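ABC transporter substrate-binding protein-branched chain amino acid transport (PDB 4GNR) binds isoleucine in its pocket and probably delivers branched-chain amino acids to the membrane components of an ABC importer. Local coordinates at residues L33-I38 / Y287-H291; T183-L189 / K211-A216. All coordinates share one frame. Residues are numbered along the deposited sequence.

Interaction 1: residues L33-I38 / Y287-H291; sequences LAVDEI and YDSVH
Two alpha-helical segments, 33-38 and 287-291, cross at -43° with their N-to-C directions roughly aligned and their axes 8.9 Å apart at closest approach. The backbones come nearest at Ala34 and Tyr287, whose CA atoms are 5.4 Å apart. Leu33 (chi1 t, chi2 p) lays CD2 4.0 Å from CE2 of Tyr287. Ala34 points its CB toward the partner helix, and this small side chain permits the close approach: CB sits 3.6 Å from Tyr287 CD2, 3.7 Å from Val290 CG1 and 3.9 Å from His291 CD2. Val35 (t) adds CG2 at 3.8 Å from Val290 CG1. Glu37 (m, t) accepts a hydrogen bond at OE1 from Tyr287 OH, 2.6 Å, the tyrosine reaching it with chi1 t; water 1 joins the same OE1 (2.7 Å) to His291 NE2 (2.8 Å). Ile38 (m, t) places CD1 over one face of the His291 imidazole (chi1 m, chi2 -80°), a CH-pi contact 4.0 Å from the centroid. As in two-lobed periplasmic binding proteins, whose chain passes back between lobes, a late helix packs on an early one. Val35 and Ile38 rest on strand 48-55 of the five-stranded parallel sheet, Leu33 and Glu37 touch helix 262-275, and His291 leans on Phe316 of strand 316-318.

Interaction 2: residues T183-L189 / K211-A216; sequences TDFQAAL and KIVNQA
Gln215 organises this contact, in which the loop 183-185 and the first turn of helix 186-193 lie against helical residues 211-216. Successive helices of the lobe's alternating beta-alpha units here pack side by side on the sheet, Phe185 and Ile212 both touching Tyr149 of strand 145-151. Nearest CA pairs are Thr183-Lys211 (6.8 Å), Phe185-Ile212 (6.4 Å) and Leu189-Ala216 (6.3 Å). With chi1 m, chi2 t and chi3 42°, the Gln215 amide reaches the loop: NE2 donates to Thr183 O (2.9 Å), while OE1 accepts from Phe185 N (3.0 Å) and from Gln186 NE2 (3.0 Å). Gln186 folds back with chi1 and chi2 both m, and its NE2 also donates to water 2 (2.9 Å), which in turn donates to Gln215 O (2.8 Å). Asp184, chi1 t, forms an Asx turn, OD1 accepting from Gln186 N at 3.0 Å, just as Phe185 takes the N-cap position. Phe185 (chi1 m, chi2 -86°) turns inward, and Ile212 (m, t) sets CG1 over one ring face, 3.5 Å from the centroid; Lys211 CB lies 3.6 Å from Phe185 CE2. Leu189 (m, t) brings CD1 to 3.6 Å from Gln215 CB and CD2 to 3.9 Å from Ala216 CB. Lys211 (m, t, t, p) passes Thr183, CE 4.0 Å from Thr183 CG2, and its NZ is hydrogen-bonded to Gln239 OE1 and Asn207 O. The chemistry thus divides: one glutamine amide satisfies two main-chain groups of the loop leading into the helix, much as a neighbouring strand would, while aromatic and aliphatic groups pack beside it.

In the fold
The two contacts belong to different lobes of the bilobal periplasmic-binding-protein fold, on opposite sides of the chain's centre: their centres are 39 Å apart and their nearest atoms about 26 Å. Interaction 1 joins segments 249 residues apart at their closest ends, bringing a late helix back to the lobe of the five-stranded sheet; interaction 2, nested inside that long loop, links successive helices of the other lobe. None of the four segments supplies a residue of the isoleucine pocket, yet three of their helices start at it: Tyr23 lies in the first turn of helix 21-40, Phe282 in that of helix 281-297, and Tyr205 immediately precedes helix 206-218. A bound magnesium ion lies about 9 Å from the Glu37 side chain.

Interaction 1: residues L33-I38 / Y287-H291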
ATOM      1  N   LEU A  33     -15.657   6.216   2.626  1.00  6.28           N
ATOM      2  CA  LEU A  33     -16.724   5.792   1.708  1.00  6.79           C
ATOM      3  C   LEU A  33     -17.415   4.542   2.279  1.00  6.52           C
ATOM      4  O   LEU A  33     -18.646   4.453   2.293  1.00  7.08           O
ATOM      5  CB  LEU A  33     -16.160   5.521   0.327  1.00  7.07           C
ATOM      6  CG  LEU A  33     -17.152   5.042  -0.732  1.00  7.92           C
ATOM      7  CD1 LEU A  33     -18.228   6.092  -0.981  1.00 11.51           C
ATOM      8  CD2 LEU A  33     -16.415   4.644  -2.002  1.00  9.31           C
ATOM      9  N   ALA A  34     -16.627   3.566   2.722  1.00  6.15           N
ATOM     10  CA  ALA A  34     -17.196   2.353   3.306  1.00  6.24           C
ATOM     11  C   ALA A  34     -18.052   2.701   4.535  1.00  6.10           C
ATOM     12  O   ALA A  34     -19.163   2.182   4.683  1.00  6.83           O
ATOM     13  CB  ALA A  34     -16.100   1.370   3.664  1.00  6.67           C
ATOM     14  N   VAL A  35     -17.515   3.533   5.440  1.00  6.10           N
ATOM     15  CA  VAL A  35     -18.282   3.915   6.632  1.00  6.68           C
ATOM     16  C   VAL A  35     -19.617   4.557   6.237  1.00  7.06           C
ATOM     17  O   VAL A  35     -20.667   4.245   6.781  1.00  7.65           O
ATOM     18  CB  VAL A  35     -17.480   4.844   7.549  1.00  6.71           C
ATOM     19  CG1 VAL A  35     -18.383   5.428   8.607  1.00  8.26           C
ATOM     20  CG2 VAL A  35     -16.312   4.089   8.161  1.00  7.23           C
ATOM     21  N   ASP A  36     -19.554   5.502   5.314  1.00  7.34           N
ATOM     22  CA  ASP A  36     -20.774   6.209   4.888  1.00  7.82           C
ATOM     23  C   ASP A  36     -21.824   5.244   4.375  1.00  7.71           C
ATOM     24  O   ASP A  36     -23.020   5.375   4.680  1.00  8.74           O
ATOM     25  CB  ASP A  36     -20.437   7.279   3.854  1.00  8.86           C
ATOM     26  CG  ASP A  36     -19.646   8.454   4.437  1.00 10.09           C
ATOM     27  OD1 ASP A  36     -19.545   8.623   5.673  1.00 11.06           O
ATOM     28  OD2 ASP A  36     -19.196   9.248   3.603  1.00 13.06           O
ATOM     29  N   GLU A  37     -21.402   4.305   3.551  1.00  7.61           N
ATOM     30  CA  GLU A  37     -22.330   3.327   2.987  1.00  8.06           C
ATOM     31  C   GLU A  37     -22.915   2.417   4.046  1.00  7.69           C
ATOM     32  O   GLU A  37     -24.122   2.161   4.065  1.00  8.82           O
ATOM     33  CB  GLU A  37     -21.648   2.514   1.900  1.00  8.25           C
ATOM     34  CG  GLU A  37     -21.314   3.346   0.673  1.00  9.44           C
ATOM     35  CD  GLU A  37     -20.561   2.559  -0.388  1.00 10.40           C
ATOM     36  OE1 GLU A  37     -20.053   1.478  -0.040  1.00 11.33           O
ATOM     37  OE2 GLU A  37     -20.417   3.057  -1.532  1.00 12.58           O
ATOM     38  N   ILE A  38     -22.064   1.915   4.937  1.00  7.77           N
ATOM     39  CA  ILE A  38     -22.536   1.039   6.011  1.00  7.69           C
ATOM     40  C   ILE A  38     -23.539   1.797   6.879  1.00  8.07           C
ATOM     41  O   ILE A  38     -24.604   1.266   7.244  1.00  8.98           O
ATOM     42  CB  ILE A  38     -21.344   0.513   6.830  1.00  8.07           C
ATOM     43  CG1 ILE A  38     -20.519  -0.445   5.969  1.00  8.02           C
ATOM     44  CG2 ILE A  38     -21.849  -0.174   8.112  1.00  9.82           C
ATOM     45  CD1 ILE A  38     -19.109  -0.684   6.547  1.00  9.95           C
ATOM     46  N   TYR A 287     -11.048   0.447   1.935  1.00  4.85           N
ATOM     47  CA  TYR A 287     -12.491   0.184   1.864  1.00  5.31           C
ATOM     48  C   TYR A 287     -12.752  -1.243   2.383  1.00  5.09           C
ATOM     49  O   TYR A 287     -13.642  -1.479   3.217  1.00  5.38           O
ATOM     50  CB  TYR A 287     -12.945   0.388   0.427  1.00  5.63           C
ATOM     51  CG  TYR A 287     -14.411   0.194   0.161  1.00  5.58           C
ATOM     52  CD1 TYR A 287     -14.909  -1.049  -0.183  1.00  7.10           C
ATOM     53  CD2 TYR A 287     -15.296   1.271   0.179  1.00  6.33           C
ATOM     54  CE1 TYR A 287     -16.256  -1.222  -0.503  1.00  8.33           C
ATOM     55  CE2 TYR A 287     -16.644   1.115  -0.144  1.00  7.24           C
ATOM     56  CZ  TYR A 287     -17.111  -0.133  -0.489  1.00  7.89           C
ATOM     57  OH  TYR A 287     -18.414  -0.343  -0.853  1.00  9.80           O
ATOM     58  N   ASP A 288     -11.983  -2.215   1.893  1.00  4.93           N
ATOM     59  CA  ASP A 288     -12.113  -3.590   2.371  1.00  5.30           C
ATOM     60  C   ASP A 288     -11.788  -3.706   3.865  1.00  4.77           C
ATOM     61  O   ASP A 288     -12.466  -4.455   4.574  1.00  5.44           O
ATOM     62  CB  ASP A 288     -11.258  -4.564   1.566  1.00  5.51           C
ATOM     63  CG  ASP A 288     -11.896  -4.995   0.253  1.00  6.15           C
ATOM     64  OD1 ASP A 288     -13.056  -4.637  -0.027  1.00  7.12           O
ATOM     65  OD2 ASP A 288     -11.210  -5.769  -0.467  1.00  6.90           O
ATOM     66  N   SER A 289     -10.761  -3.010   4.349  1.00  4.92           N
ATOM     67  CA  SER A 289     -10.413  -3.083   5.768  1.00  5.06           C
ATOM     68  C   SER A 289     -11.581  -2.629   6.647  1.00  4.82           C
ATOM     69  O   SER A 289     -11.841  -3.241   7.694  1.00  5.32           O
ATOM     70  CB  SER A 289      -9.159  -2.303   6.098  1.00  5.24           C
ATOM     71  OG  SER A 289      -7.955  -2.953   5.706  1.00  6.71           O
ATOM     72  N   VAL A 290     -12.264  -1.552   6.253  1.00  5.02           N
ATOM     73  CA  VAL A 290     -13.431  -1.115   7.034  1.00  5.13           C
ATOM     74  C   VAL A 290     -14.507  -2.200   7.051  1.00  5.40           C
ATOM     75  O   VAL A 290     -15.089  -2.480   8.091  1.00  5.86           O
ATOM     76  CB  VAL A 290     -13.980   0.229   6.536  1.00  5.57           C
ATOM     77  CG1 VAL A 290     -15.350   0.514   7.146  1.00  6.66           C
ATOM     78  CG2 VAL A 290     -13.000   1.337   6.832  1.00  6.20           C
ATOM     79  N   HIS A 291     -14.809  -2.795   5.889  1.00  5.77           N
ATOM     80  CA  HIS A 291     -15.809  -3.867   5.865  1.00  6.03           C
ATOM     81  C   HIS A 291     -15.389  -5.054   6.724  1.00  5.90           C
ATOM     82  O   HIS A 291     -16.240  -5.677   7.374  1.00  6.86           O
ATOM     83  CB  HIS A 291     -16.121  -4.295   4.429  1.00  6.77           C
ATOM     84  CG  HIS A 291     -17.105  -3.411   3.775  1.00  7.51           C
ATOM     85  ND1 HIS A 291     -18.448  -3.563   4.024  1.00 12.67           N
ATOM     86  CD2 HIS A 291     -16.982  -2.362   2.941  1.00 10.29           C
ATOM     87  CE1 HIS A 291     -19.125  -2.655   3.354  1.00 12.69           C
ATOM     88  NE2 HIS A 291     -18.265  -1.914   2.679  1.00 10.59           N
TER
HETATM   89  O   HOH W   1     -20.506  -0.700   1.490  1.00 15.38           O

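Interaction 2: residues T183-L189 / K211-A216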
ATOM      1  N   THR A 183      15.721  15.232  -3.580  1.00 11.88           N
ATOM      2  CA  THR A 183      15.037  15.764  -4.762  1.00 12.33           C
ATOM      3  C   THR A 183      15.982  15.817  -5.995  1.00 12.04           C
ATOM      4  O   THR A 183      15.547  16.076  -7.099  1.00 12.43           O
ATOM      5  CB  THR A 183      14.402  17.123  -4.517  1.00 13.23           C
ATOM      6  OG1 THR A 183      15.455  18.055  -4.327  1.00 15.54           O
ATOM      7  CG2 THR A 183      13.438  17.102  -3.307  1.00 15.16           C
ATOM      8  N   ASP A 184      17.270  15.536  -5.789  1.00 11.43           N
ATOM      9  CA  ASP A 184      18.338  15.562  -6.835  1.00 11.13           C
ATOM     10  C   ASP A 184      18.917  14.158  -6.970  1.00 10.55           C
ATOM     11  O   ASP A 184      19.471  13.632  -6.003  1.00 12.71           O
ATOM     12  CB  ASP A 184      19.427  16.579  -6.425  1.00 12.45           C
ATOM     13  CG  ASP A 184      20.630  16.656  -7.381  1.00 13.64           C
ATOM     14  OD1 ASP A 184      20.848  15.793  -8.235  1.00 14.99           O
ATOM     15  OD2 ASP A 184      21.425  17.616  -7.234  1.00 18.98           O
ATOM     16  N   PHE A 185      18.785  13.567  -8.161  1.00  9.53           N
ATOM     17  CA  PHE A 185      19.270  12.199  -8.453  1.00  9.18           C
ATOM     18  C   PHE A 185      20.264  12.195  -9.625  1.00  8.90           C
ATOM     19  O   PHE A 185      20.561  11.161 -10.204  1.00  9.96           O
ATOM     20  CB  PHE A 185      18.045  11.302  -8.757  1.00  9.21           C
ATOM     21  CG  PHE A 185      17.008  11.352  -7.646  1.00  9.50           C
ATOM     22  CD1 PHE A 185      17.094  10.524  -6.543  1.00 10.37           C
ATOM     23  CD2 PHE A 185      15.961  12.275  -7.691  1.00  9.92           C
ATOM     24  CE1 PHE A 185      16.149  10.637  -5.505  1.00 10.56           C
ATOM     25  CE2 PHE A 185      15.034  12.375  -6.662  1.00 10.44           C
ATOM     26  CZ  PHE A 185      15.141  11.560  -5.581  1.00 10.87           C
ATOM     27  N   GLN A 186      20.790  13.365  -9.934  1.00  9.52           N
ATOM     28  CA  GLN A 186      21.641  13.537 -11.109  1.00 10.00           C
ATOM     29  C   GLN A 186      22.901  12.710 -11.167  1.00 10.05           C
ATOM     30  O   GLN A 186      23.208  12.084 -12.183  1.00 10.59           O
ATOM     31  CB  GLN A 186      21.973  15.033 -11.283  1.00 10.48           C
ATOM     32  CG  GLN A 186      20.768  15.899 -11.553  1.00 11.41           C
ATOM     33  CD  GLN A 186      20.180  15.628 -12.916  1.00 11.90           C
ATOM     34  OE1 GLN A 186      20.815  15.911 -13.926  1.00 13.83           O
ATOM     35  NE2 GLN A 186      18.949  15.157 -12.957  1.00 12.03           N
ATOM     36  N   ALA A 187      23.650  12.692 -10.082  1.00 10.81           N
ATOM     37  CA  ALA A 187      24.925  11.958 -10.084  1.00 11.76           C
ATOM     38  C   ALA A 187      24.748  10.483 -10.344  1.00 11.39           C
ATOM     39  O   ALA A 187      25.470   9.888 -11.158  1.00 12.23           O
ATOM     40  CB  ALA A 187      25.684  12.189  -8.772  1.00 13.44           C
ATOM     41  N   ALA A 188      23.820   9.869  -9.628  1.00 11.34           N
ATOM     42  CA  ALA A 188      23.585   8.441  -9.806  1.00 11.99           C
ATOM     43  C   ALA A 188      23.086   8.128 -11.202  1.00 11.15           C
ATOM     44  O   ALA A 188      23.517   7.165 -11.828  1.00 12.56           O
ATOM     45  CB  ALA A 188      22.617   7.914  -8.758  1.00 12.89           C
ATOM     46  N   LEU A 189      22.119   8.913 -11.669  1.00 11.17           N
ATOM     47  CA  LEU A 189      21.552   8.680 -12.986  1.00 11.10           C
ATOM     48  C   LEU A 189      22.616   8.835 -14.085  1.00 11.06           C
ATOM     49  O   LEU A 189      22.663   8.058 -15.032  1.00 13.06           O
ATOM     50  CB  LEU A 189      20.324   9.566 -13.198  1.00 10.51           C
ATOM     51  CG  LEU A 189      19.095   9.193 -12.371  1.00 11.28           C
ATOM     52  CD1 LEU A 189      18.041  10.274 -12.507  1.00 12.08           C
ATOM     53  CD2 LEU A 189      18.536   7.835 -12.819  1.00 13.12           C
ATOM     54  N   LYS A 211      10.230  11.574  -8.999  1.00  8.36           N
ATOM     55  CA  LYS A 211      11.339  12.491  -9.371  1.00  8.63           C
ATOM     56  C   LYS A 211      12.450  11.731 -10.112  1.00  8.36           C
ATOM     57  O   LYS A 211      13.059  12.255 -11.037  1.00  9.29           O
ATOM     58  CB  LYS A 211      11.871  13.208  -8.137  1.00  9.08           C
ATOM     59  CG  LYS A 211      10.876  14.181  -7.519  1.00  9.19           C
ATOM     60  CD  LYS A 211      11.447  14.869  -6.288  1.00 10.59           C
ATOM     61  CE  LYS A 211      10.452  15.779  -5.564  1.00 11.57           C
ATOM     62  NZ  LYS A 211       9.349  15.000  -4.918  1.00 13.20           N
ATOM     63  N   ILE A 212      12.735  10.501  -9.691  1.00  8.33           N
ATOM     64  CA  ILE A 212      13.736   9.655 -10.361  1.00  8.48           C
ATOM     65  C   ILE A 212      13.308   9.405 -11.817  1.00  9.03           C
ATOM     66  O   ILE A 212      14.117   9.530 -12.737  1.00  9.65           O
ATOM     67  CB  ILE A 212      13.960   8.352  -9.593  1.00  8.61           C
ATOM     68  CG1 ILE A 212      14.719   8.643  -8.287  1.00  8.59           C
ATOM     69  CG2 ILE A 212      14.687   7.330 -10.468  1.00  9.60           C
ATOM     70  CD1 ILE A 212      14.684   7.512  -7.299  1.00  9.52           C
ATOM     71  N   VAL A 213      12.045   9.038 -12.019  1.00  8.88           N
ATOM     72  CA  VAL A 213      11.538   8.816 -13.378  1.00  9.72           C
ATOM     73  C   VAL A 213      11.679  10.103 -14.210  1.00  9.49           C
ATOM     74  O   VAL A 213      12.139  10.091 -15.345  1.00 10.77           O
ATOM     75  CB  VAL A 213      10.074   8.355 -13.334  1.00  9.84           C
ATOM     76  CG1 VAL A 213       9.470   8.392 -14.732  1.00 10.90           C
ATOM     77  CG2 VAL A 213      10.017   6.944 -12.736  1.00 10.54           C
ATOM     78  N   ASN A 214      11.297  11.203 -13.581  0.50  9.57           N
ATOM     79  CA  ASN A 214      11.355  12.509 -14.206  0.50  9.90           C
ATOM     80  C   ASN A 214      12.748  12.863 -14.723  0.50  9.78           C
ATOM     81  O   ASN A 214      12.943  13.331 -15.854  0.50 10.79           O
ATOM     82  CB  ASN A 214      10.965  13.556 -13.182  0.50  9.72           C
ATOM     83  CG  ASN A 214      10.981  14.920 -13.769  0.50 10.81           C
ATOM     84  OD1 ASN A 214      11.965  15.623 -13.626  0.50 12.30           O
ATOM     85  ND2 ASN A 214       9.991  15.235 -14.587  0.50 11.79           N
ATOM     86  N   GLN A 215      13.710  12.698 -13.832  1.00  9.12           N
ATOM     87  CA  GLN A 215      15.110  12.994 -14.138  1.00  9.26           C
ATOM     88  C   GLN A 215      15.763  11.977 -15.076  1.00  9.41           C
ATOM     89  O   GLN A 215      16.581  12.344 -15.936  1.00 10.01           O
ATOM     90  CB  GLN A 215      15.894  13.183 -12.853  1.00  9.18           C
ATOM     91  CG  GLN A 215      15.445  14.447 -12.115  1.00  9.57           C
ATOM     92  CD  GLN A 215      16.060  14.641 -10.744  1.00  9.67           C
ATOM     93  OE1 GLN A 215      17.248  14.411 -10.541  1.00 10.33           O
ATOM     94  NE2 GLN A 215      15.239  15.123  -9.795  1.00 10.37           N
ATOM     95  N   ALA A 216      15.416  10.708 -14.927  1.00  9.54           N
ATOM     96  CA  ALA A 216      15.977   9.659 -15.787  1.00  9.72           C
ATOM     97  C   ALA A 216      15.549   9.886 -17.225  1.00  9.51           C
ATOM     98  O   ALA A 216      16.376   9.935 -18.145  1.00 10.06           O
ATOM     99  CB  ALA A 216      15.556   8.264 -15.297  1.00 10.12           C
TER
HETATM  100  O   HOH W   2      17.682  14.883 -15.527  1.00 13.33           O